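PDB 5UJC: MMACHC-like protein from Caenorhabditis elegans, which binds vitamin B12 and probably removes the upper axial ligand of cyanocobalamin and alkylcobalamins with the help of flavin or glutathione. Local coordinates for residues Thr53-Ile58 with Val189-Asn194; Ser27-Ile32 with Val195-Phe200; Gly181-Phe186 with Gly235-Arg240. All coordinates share one frame; numbering follows the deposited sequence. Where two conformers were deposited one is given.

Interaction 1. Residues Thr53-Ile58 with Val189-Asn194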
loop_
_atom_site.group_PDB
_atom_site.type_symbol
_atom_site.label_atom_id
_atom_site.label_comp_id
_atom_site.label_asym_id
_atom_site.label_seq_id
_atom_site.Cartn_x
_atom_site.Cartn_y
_atom_site.Cartn_z
ATOM N N THR A 53 6.677 -19.397 -7.166
ATOM C CA THR A 53 6.176 -19.231 -5.810
ATOM C C THR A 53 5.029 -18.210 -5.784
ATOM O O THR A 53 5.153 -17.108 -6.330
ATOM C CB THR A 53 7.298 -18.757 -4.875
ATOM O OG1 THR A 53 8.362 -19.708 -4.891
ATOM C CG2 THR A 53 6.816 -18.587 -3.443
ATOM N N MET A 54 3.931 -18.591 -5.141
ATOM C CA MET A 54 2.774 -17.717 -4.977
ATOM C C MET A 54 3.034 -16.585 -3.984
ATOM O O MET A 54 3.573 -16.814 -2.893
ATOM C CB MET A 54 1.591 -18.541 -4.476
ATOM C CG MET A 54 0.335 -17.738 -4.202
ATOM S SD MET A 54 -0.908 -18.715 -3.332
ATOM C CE MET A 54 -2.099 -17.455 -2.877
ATOM N N ALA A 55 2.622 -15.379 -4.371
ATOM C CA ALA A 55 2.568 -14.235 -3.468
ATOM C C ALA A 55 1.219 -13.537 -3.597
ATOM O O ALA A 55 0.578 -13.576 -4.662
ATOM C CB ALA A 55 3.691 -13.264 -3.777
ATOM N N LEU A 56 0.826 -12.853 -2.512
ATOM C CA LEU A 56 -0.361 -11.984 -2.489
ATOM C C LEU A 56 0.035 -10.601 -2.046
ATOM O O LEU A 56 0.594 -10.423 -0.970
ATOM C CB LEU A 56 -1.445 -12.517 -1.545
ATOM C CG LEU A 56 -2.178 -13.770 -1.988
ATOM C CD1 LEU A 56 -3.077 -14.240 -0.842
ATOM C CD2 LEU A 56 -3.016 -13.492 -3.224
ATOM N N LEU A 57 -0.295 -9.627 -2.874
ATOM C CA LEU A 57 -0.156 -8.225 -2.535
ATOM C C LEU A 57 -1.458 -7.737 -1.906
ATOM O O LEU A 57 -2.499 -7.824 -2.525
ATOM C CB LEU A 57 0.142 -7.432 -3.811
ATOM C CG LEU A 57 0.180 -5.913 -3.688
ATOM C CD1 LEU A 57 1.309 -5.463 -2.773
ATOM C CD2 LEU A 57 0.285 -5.267 -5.057
ATOM N N ILE A 58 -1.342 -7.121 -0.731
ATOM C CA ILE A 58 -2.480 -6.554 -0.010
ATOM C C ILE A 58 -2.338 -5.034 -0.044
ATOM O O ILE A 58 -1.277 -4.484 0.317
ATOM C CB ILE A 58 -2.524 -7.025 1.461
ATOM C CG1 ILE A 58 -2.651 -8.580 1.526
ATOM C CG2 ILE A 58 -3.660 -6.343 2.175
ATOM C CD1 ILE A 58 -2.449 -9.187 2.905
ATOM N N VAL A 189 2.918 -7.864 1.556
ATOM C CA VAL A 189 2.975 -8.988 0.664
ATOM C C VAL A 189 3.142 -10.256 1.487
ATOM O O VAL A 189 3.974 -10.317 2.392
ATOM C CB VAL A 189 4.140 -8.863 -0.341
ATOM C CG1 VAL A 189 4.388 -10.187 -1.049
ATOM C CG2 VAL A 189 3.871 -7.749 -1.360
ATOM N N LEU A 190 2.304 -11.234 1.188
ATOM C CA LEU A 190 2.390 -12.578 1.753
ATOM C C LEU A 190 3.039 -13.493 0.741
ATOM O O LEU A 190 2.651 -13.493 -0.429
ATOM C CB LEU A 190 1.003 -13.103 2.080
ATOM C CG LEU A 190 0.098 -12.236 2.932
ATOM C CD1 LEU A 190 -1.258 -12.889 3.083
ATOM C CD2 LEU A 190 0.680 -11.936 4.269
ATOM N N ILE A 191 4.058 -14.221 1.167
ATOM C CA ILE A 191 4.750 -15.153 0.280
ATOM C C ILE A 191 4.550 -16.560 0.838
ATOM O O ILE A 191 4.723 -16.780 2.018
ATOM C CB ILE A 191 6.251 -14.824 0.197
ATOM C CG1 ILE A 191 6.446 -13.360 -0.252
ATOM C CG2 ILE A 191 6.967 -15.790 -0.770
ATOM C CD1 ILE A 191 7.896 -12.888 -0.278
ATOM N N PHE A 192 4.191 -17.498 -0.044
ATOM C CA PHE A 192 3.871 -18.887 0.337
ATOM C C PHE A 192 4.890 -19.843 -0.282
ATOM O O PHE A 192 4.705 -20.314 -1.408
ATOM C CB PHE A 192 2.474 -19.219 -0.120
ATOM C CG PHE A 192 1.423 -18.317 0.476
ATOM C CD1 PHE A 192 0.843 -18.621 1.690
ATOM C CD2 PHE A 192 1.057 -17.138 -0.157
ATOM C CE1 PHE A 192 -0.078 -17.759 2.260
ATOM C CE2 PHE A 192 0.124 -16.282 0.425
ATOM C CZ PHE A 192 -0.427 -16.597 1.626
ATOM N N PRO A 193 5.992 -20.113 0.439
ATOM C CA PRO A 193 7.109 -20.805 -0.202
ATOM C C PRO A 193 6.786 -22.207 -0.698
ATOM O O PRO A 193 7.486 -22.705 -1.588
ATOM C CB PRO A 193 8.176 -20.862 0.915
ATOM C CG PRO A 193 7.840 -19.736 1.815
ATOM C CD PRO A 193 6.339 -19.645 1.793
ATOM N N ASN A 194 5.757 -22.847 -0.127
ATOM C CA ASN A 194 5.387 -24.211 -0.531
ATOM C C ASN A 194 4.271 -24.276 -1.565
ATOM O O ASN A 194 3.830 -25.369 -1.914
ATOM C CB ASN A 194 4.986 -25.047 0.705
ATOM C CG ASN A 194 6.110 -25.172 1.715
ATOM O OD1 ASN A 194 5.891 -25.073 2.923
ATOM N ND2 ASN A 194 7.321 -25.376 1.227
HETATM O O HOH W 1 9.386 -21.029 -2.883
#
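Segments 53-58 and 189-194 pair as antiparallel strands, their short axes 165° apart and 4.6 Å from each other at closest approach, as the two central neighbours of the four-stranded antiparallel sheet in this MMACHC-family fold. Leu56 and Leu190 form a hydrogen-bonded pair: Leu56 N reaches Leu190 O at 2.8 Å and Leu190 N reaches Leu56 O at 2.9 Å, both donors lying in the plane of the carbonyl they meet. Ala55 with Ile191 and Leu57 with Val189 are the flanking non-hydrogen-bonded pairs, and their side chains share one face of the sheet. There Leu57, with CG anti to the backbone N, carries CD1 to 3.7 Å from Val189 CG2.

The other face holds Met54, Leu56, Leu190 and Phe192. Met54 is extended (chi1 177°, chi2 -169°), so it lies alongside Phe192 and points the same way, a Met-aromatic contact with SD oblique to the ring, 4.8 Å from its centroid. Leu56 crosses obliquely, placing CD1 4.0 Å from Phe192 CE2. Ile11 of helix 5-18 touches both Met54 and Phe192, covering this face.

Across from the corner that the chain turns at Pro193, Thr53 OG1 bonds to the backbone O of Asp50 and also accepts from a water, which donates its second hydrogen to Pro193 O, with 2.6 Å from the water O to Thr53 OG1.

Interaction 2. Residues Ser27-Ile32 with Val195-Phe200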
loop_
_atom_site.group_PDB
_atom_site.type_symbol
_atom_site.label_atom_id
_atom_site.label_comp_id
_atom_site.label_asym_id
_atom_site.label_seq_id
_atom_site.Cartn_x
_atom_site.Cartn_y
_atom_site.Cartn_z
ATOM N N SER A 27 -6.691 -7.737 -2.389
ATOM C CA SER A 27 -5.526 -8.579 -2.617
ATOM C C SER A 27 -5.384 -8.943 -4.070
ATOM O O SER A 27 -6.383 -9.079 -4.802
ATOM C CB SER A 27 -5.533 -9.830 -1.730
ATOM O OG SER A 27 -6.433 -10.791 -2.180
ATOM N N HIS A 28 -4.117 -9.113 -4.487
ATOM C CA HIS A 28 -3.777 -9.415 -5.865
ATOM C C HIS A 28 -2.664 -10.472 -5.891
ATOM O O HIS A 28 -1.628 -10.308 -5.243
ATOM C CB HIS A 28 -3.279 -8.150 -6.571
ATOM C CG HIS A 28 -4.271 -7.039 -6.565
ATOM N ND1 HIS A 28 -5.070 -6.763 -7.634
ATOM C CD2 HIS A 28 -4.600 -6.144 -5.606
ATOM C CE1 HIS A 28 -5.845 -5.731 -7.345
ATOM N NE2 HIS A 28 -5.599 -5.363 -6.106
ATOM N N MET A 29 -2.877 -11.547 -6.639
ATOM C CA MET A 29 -1.939 -12.647 -6.697
ATOM C C MET A 29 -0.854 -12.375 -7.736
ATOM O O MET A 29 -1.127 -11.814 -8.814
ATOM C CB MET A 29 -2.674 -13.946 -7.007
ATOM C CG MET A 29 -1.826 -15.190 -6.798
ATOM S SD MET A 29 -2.714 -16.731 -6.780
ATOM C CE MET A 29 -3.197 -16.874 -8.445
ATOM N N PHE A 30 0.373 -12.807 -7.440
ATOM C CA PHE A 30 1.435 -12.773 -8.429
ATOM C C PHE A 30 2.490 -13.806 -8.141
ATOM O O PHE A 30 2.477 -14.429 -7.085
ATOM C CB PHE A 30 2.055 -11.371 -8.528
ATOM C CG PHE A 30 2.806 -10.921 -7.285
ATOM C CD1 PHE A 30 2.126 -10.437 -6.169
ATOM C CD2 PHE A 30 4.193 -10.920 -7.261
ATOM C CE1 PHE A 30 2.824 -10.012 -5.046
ATOM C CE2 PHE A 30 4.886 -10.471 -6.161
ATOM C CZ PHE A 30 4.205 -9.996 -5.058
ATOM N N LYS A 31 3.365 -14.039 -9.123
ATOM C CA LYS A 31 4.442 -15.000 -8.975
ATOM C C LYS A 31 5.712 -14.253 -8.572
ATOM O O LYS A 31 6.026 -13.221 -9.133
ATOM C CB LYS A 31 4.677 -15.751 -10.294
ATOM C CG LYS A 31 3.484 -16.557 -10.766
ATOM C CD LYS A 31 3.761 -17.250 -12.091
ATOM C CE LYS A 31 3.868 -16.262 -13.254
ATOM N NZ LYS A 31 3.537 -16.917 -14.547
ATOM N N ILE A 32 6.503 -14.830 -7.687
ATOM C CA ILE A 32 7.741 -14.194 -7.291
ATOM C C ILE A 32 8.646 -13.958 -8.516
ATOM O O ILE A 32 9.314 -12.932 -8.600
ATOM C CB ILE A 32 8.495 -15.022 -6.211
ATOM C CG1 ILE A 32 7.736 -15.000 -4.875
ATOM C CG2 ILE A 32 9.924 -14.513 -6.027
ATOM C CD1 ILE A 32 7.602 -13.629 -4.245
ATOM N N VAL A 195 3.842 -23.120 -2.087
ATOM C CA VAL A 195 2.746 -23.080 -3.030
ATOM C C VAL A 195 3.248 -22.546 -4.371
ATOM O O VAL A 195 3.715 -21.415 -4.461
ATOM C CB VAL A 195 1.576 -22.203 -2.525
ATOM C CG1 VAL A 195 0.463 -22.193 -3.540
ATOM C CG2 VAL A 195 1.082 -22.705 -1.172
ATOM N N LYS A 196 3.161 -23.384 -5.398
ATOM C CA LYS A 196 3.663 -23.052 -6.726
ATOM C C LYS A 196 2.486 -22.911 -7.715
ATOM O O LYS A 196 1.574 -23.756 -7.758
ATOM C CB LYS A 196 4.638 -24.131 -7.216
ATOM C CG LYS A 196 5.740 -24.482 -6.227
ATOM C CD LYS A 196 6.610 -23.293 -5.883
ATOM C CE LYS A 196 7.687 -23.661 -4.865
ATOM N NZ LYS A 196 8.606 -24.712 -5.378
ATOM N N ILE A 197 2.517 -21.824 -8.485
ATOM C CA ILE A 197 1.443 -21.458 -9.392
ATOM C C ILE A 197 2.016 -21.135 -10.789
ATOM O O ILE A 197 1.750 -20.079 -11.360
ATOM C CB ILE A 197 0.588 -20.266 -8.816
ATOM C CG1 ILE A 197 1.486 -19.094 -8.413
ATOM C CG2 ILE A 197 -0.246 -20.736 -7.612
ATOM C CD1 ILE A 197 0.729 -17.771 -8.246
ATOM N N PRO A 198 2.803 -22.063 -11.347
ATOM C CA PRO A 198 3.483 -21.773 -12.632
ATOM C C PRO A 198 2.529 -21.443 -13.801
ATOM O O PRO A 198 2.911 -20.713 -14.714
ATOM C CB PRO A 198 4.225 -23.068 -12.923
ATOM C CG PRO A 198 3.416 -24.117 -12.218
ATOM C CD PRO A 198 3.010 -23.456 -10.931
ATOM N N GLU A 199 1.296 -21.936 -13.737
ATOM C CA GLU A 199 0.324 -21.733 -14.809
ATOM C C GLU A 199 -0.388 -20.379 -14.710
ATOM O O GLU A 199 -1.123 -20.002 -15.615
ATOM C CB GLU A 199 -0.717 -22.875 -14.822
ATOM C CG GLU A 199 -1.634 -22.956 -13.569
ATOM C CD GLU A 199 -1.097 -23.894 -12.476
ATOM O OE1 GLU A 199 -1.690 -24.995 -12.266
ATOM O OE2 GLU A 199 -0.115 -23.520 -11.804
ATOM N N PHE A 200 -0.173 -19.650 -13.604
ATOM C CA PHE A 200 -0.885 -18.408 -13.377
ATOM C C PHE A 200 -0.309 -17.277 -14.232
ATOM O O PHE A 200 0.919 -17.100 -14.321
ATOM C CB PHE A 200 -0.824 -18.025 -11.914
ATOM C CG PHE A 200 -1.605 -16.773 -11.580
ATOM C CD1 PHE A 200 -2.988 -16.747 -11.702
ATOM C CD2 PHE A 200 -0.950 -15.608 -11.177
ATOM C CE1 PHE A 200 -3.708 -15.609 -11.397
ATOM C CE2 PHE A 200 -1.676 -14.472 -10.850
ATOM C CZ PHE A 200 -3.055 -14.473 -10.967
HETATM O O HOH W 2 5.132 -19.366 -15.042
#
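Met29 and Phe200 make the tight half of this contact. Met29 leaves strand 27-31 with CG anti to the backbone N (chi1 -168°) and then bends at chi3 (70°), which lays CE over the centre of one face of the Phe200 ring in a CH-pi contact, 13° off the ring normal. Its sulfur faces a second partner: SD meets Ile197 CD1 tip to tip at 3.9 Å, while Lys31 CG comes equally near that methyl from two residues further along the strand, on the same side as Met29.

The looser side is polar and hydrated. Lys31, bent at chi3, brings NZ to 2.6 Å from Phe200 O, nearly along the C=O axis. A water accepts from Lys31 NZ at 3.0 Å and donates to Pro198 O, so solvent joins the amine to the type I turn Ile197-Phe200. That turn is closed by Phe200 N bonding to Ile197 O at 3.0 Å, and its carbonyls would probably stabilise the charged amine.

Met5 of helix 5-18 packs on both Met29 and Ile197, and Leu56 of strand 53-60 touches Met29. Strand 25-31, outermost in its sheet within the chain, thus meets the loop that follows strand 185-196 beside the N-terminal helix.

Interaction 3. Residues Gly181-Phe186 with Gly235-Arg240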
loop_
_atom_site.group_PDB
_atom_site.type_symbol
_atom_site.label_atom_id
_atom_site.label_comp_id
_atom_site.label_asym_id
_atom_site.label_seq_id
_atom_site.Cartn_x
_atom_site.Cartn_y
_atom_site.Cartn_z
ATOM N N GLY A 181 -7.156 5.883 -8.135
ATOM C CA GLY A 181 -6.088 6.838 -8.467
ATOM C C GLY A 181 -4.966 6.665 -7.463
ATOM O O GLY A 181 -4.417 5.580 -7.334
ATOM N N GLY A 182 -4.652 7.736 -6.735
ATOM C CA GLY A 182 -3.689 7.682 -5.650
ATOM C C GLY A 182 -4.304 7.610 -4.249
ATOM O O GLY A 182 -3.578 7.740 -3.253
ATOM N N HIS A 183 -5.610 7.353 -4.166
ATOM C CA HIS A 183 -6.320 7.257 -2.898
ATOM C C HIS A 183 -6.290 5.801 -2.400
ATOM O O HIS A 183 -7.324 5.146 -2.210
ATOM C CB HIS A 183 -7.738 7.729 -3.087
ATOM C CG HIS A 183 -7.845 9.161 -3.471
ATOM N ND1 HIS A 183 -7.872 10.181 -2.536
ATOM C CD2 HIS A 183 -7.984 9.752 -4.682
ATOM C CE1 HIS A 183 -7.987 11.327 -3.166
ATOM N NE2 HIS A 183 -8.062 11.094 -4.466
ATOM N N PHE A 184 -5.080 5.298 -2.233
ATOM C CA PHE A 184 -4.870 3.935 -1.774
ATOM C C PHE A 184 -3.416 3.837 -1.296
ATOM O O PHE A 184 -2.624 4.762 -1.528
ATOM C CB PHE A 184 -5.118 2.913 -2.924
ATOM C CG PHE A 184 -3.939 2.744 -3.858
ATOM C CD1 PHE A 184 -3.662 3.681 -4.854
ATOM C CD2 PHE A 184 -3.103 1.656 -3.737
ATOM C CE1 PHE A 184 -2.546 3.533 -5.677
ATOM C CE2 PHE A 184 -1.976 1.511 -4.551
ATOM C CZ PHE A 184 -1.708 2.448 -5.530
ATOM N N ALA A 185 -3.061 2.713 -0.665
ATOM C CA ALA A 185 -1.678 2.439 -0.337
ATOM C C ALA A 185 -1.389 0.971 -0.420
ATOM O O ALA A 185 -2.257 0.145 -0.165
ATOM C CB ALA A 185 -1.360 2.950 1.060
ATOM N N PHE A 186 -0.140 0.639 -0.732
ATOM C CA PHE A 186 0.308 -0.744 -0.606
ATOM C C PHE A 186 0.587 -1.032 0.870
ATOM O O PHE A 186 1.036 -0.167 1.585
ATOM C CB PHE A 186 1.548 -0.973 -1.444
ATOM C CG PHE A 186 1.334 -0.719 -2.902
ATOM C CD1 PHE A 186 0.576 -1.609 -3.666
ATOM C CD2 PHE A 186 1.828 0.431 -3.515
ATOM C CE1 PHE A 186 0.390 -1.378 -5.028
ATOM C CE2 PHE A 186 1.657 0.640 -4.880
ATOM C CZ PHE A 186 0.943 -0.240 -5.619
ATOM N N GLY A 235 -6.235 10.457 -12.987
ATOM C CA GLY A 235 -7.146 9.393 -13.378
ATOM C C GLY A 235 -8.601 9.706 -13.064
ATOM O O GLY A 235 -9.489 8.940 -13.425
ATOM N N ASN A 236 -8.838 10.804 -12.335
ATOM C CA ASN A 236 -10.199 11.224 -11.949
ATOM C C ASN A 236 -10.999 10.132 -11.227
ATOM O O ASN A 236 -12.137 9.860 -11.585
ATOM C CB ASN A 236 -10.977 11.723 -13.161
ATOM C CG ASN A 236 -10.265 12.832 -13.893
ATOM O OD1 ASN A 236 -10.111 12.784 -15.105
ATOM N ND2 ASN A 236 -9.825 13.840 -13.158
ATOM N N PRO A 237 -10.403 9.519 -10.182
ATOM C CA PRO A 237 -11.140 8.562 -9.376
ATOM C C PRO A 237 -12.416 9.190 -8.774
ATOM O O PRO A 237 -12.412 10.366 -8.417
ATOM C CB PRO A 237 -10.139 8.213 -8.263
ATOM C CG PRO A 237 -9.285 9.422 -8.142
ATOM C CD PRO A 237 -9.135 9.927 -9.534
ATOM N N THR A 238 -13.453 8.393 -8.595
ATOM C CA THR A 238 -14.651 8.856 -7.843
ATOM C C THR A 238 -14.673 8.381 -6.405
ATOM O O THR A 238 -15.377 8.975 -5.570
ATOM C CB THR A 238 -15.946 8.423 -8.532
ATOM O OG1 THR A 238 -15.933 7.008 -8.733
ATOM C CG2 THR A 238 -16.083 9.128 -9.862
ATOM N N ARG A 239 -13.872 7.334 -6.097
ATOM C CA ARG A 239 -13.748 6.839 -4.735
ATOM C C ARG A 239 -12.408 7.312 -4.165
ATOM O O ARG A 239 -11.343 6.991 -4.698
ATOM C CB ARG A 239 -13.882 5.314 -4.707
ATOM C CG ARG A 239 -15.244 4.823 -5.217
ATOM C CD ARG A 239 -15.268 3.324 -5.453
ATOM N NE ARG A 239 -15.265 2.576 -4.202
ATOM C CZ ARG A 239 -15.092 1.261 -4.116
ATOM N NH1 ARG A 239 -14.918 0.536 -5.211
ATOM N NH2 ARG A 239 -15.069 0.678 -2.938
ATOM N N ARG A 240 -12.484 8.159 -3.133
ATOM C CA ARG A 240 -11.359 8.968 -2.698
ATOM C C ARG A 240 -11.222 8.938 -1.181
ATOM O O ARG A 240 -12.171 8.611 -0.468
ATOM C CB ARG A 240 -11.577 10.424 -3.163
ATOM C CG ARG A 240 -11.671 10.564 -4.670
ATOM C CD ARG A 240 -12.154 11.927 -5.120
ATOM N NE ARG A 240 -11.175 12.967 -4.884
ATOM C CZ ARG A 240 -11.288 13.941 -3.982
ATOM N NH1 ARG A 240 -12.344 14.021 -3.161
ATOM N NH2 ARG A 240 -10.329 14.831 -3.882
#
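His183 and Arg240 share a first torsion, CG anti to the carbonyl carbon (chi1 -63° and -61°), and their side chains run side by side, pointing the same way. His183 is the centre of an inverse gamma turn leading into strand 185-186, beside the cobalamin pocket. Its imidazole lies under the Arg240 aliphatic chain in a CH-pi contact: Arg240 CB sits over the ring centre, 3.7 Å from the centroid. Arg240 CA covers the same ring, 3.6 Å from His183 CG, and Arg240 CG follows at 3.7 Å from His183 NE2. Arg240 then bends at chi3, leaving its guanidinium plane 68° from the imidazole, so the two groups do not stack flat.

Both polar ends converge on Asp233, whose OD1 receives a hydrogen bond from His183 NE2 and a salt bridge from Arg240 NE. This shared carboxylate is likely to hold the rotation of the imidazole and would tend to offset the arginine charge beside it. An alanine at His183 would remove the imidazole and would probably leave the Arg240 chain without its flat support and Asp233 without one of its donors.

Pro237 approaches at about a right angle, with CG near the imidazole plane, 3.7 Å from His183 CD2. Gly181 has positive phi, and a side chain there would run into the same proline; Pro237 CB already lies 3.8 Å from Gly181 N.

Strand 185-196 and its flanking loops contribute to all three contacts. Interactions 1 and 2, with centres about 7 Å apart, meet through strand pairing: Leu57 N to His28 O at 2.8 Å and Ala55 N to Phe30 O at 2.9 Å are probable hydrogen bonds, and along the chain interaction 1 is nested within the loop that interaction 2 closes. Interaction 3 lies about 24 Å from interaction 1, centre to centre, on the other side of the chain's centre, yet Leu57 CD2 packs 3.9 Å from Phe186 CE1. Phe186 O hydrogen-bonds the bound co-methylcobalamin, whereas the side chains of Leu57 and Phe30 remain about 8 and 10 Å from it.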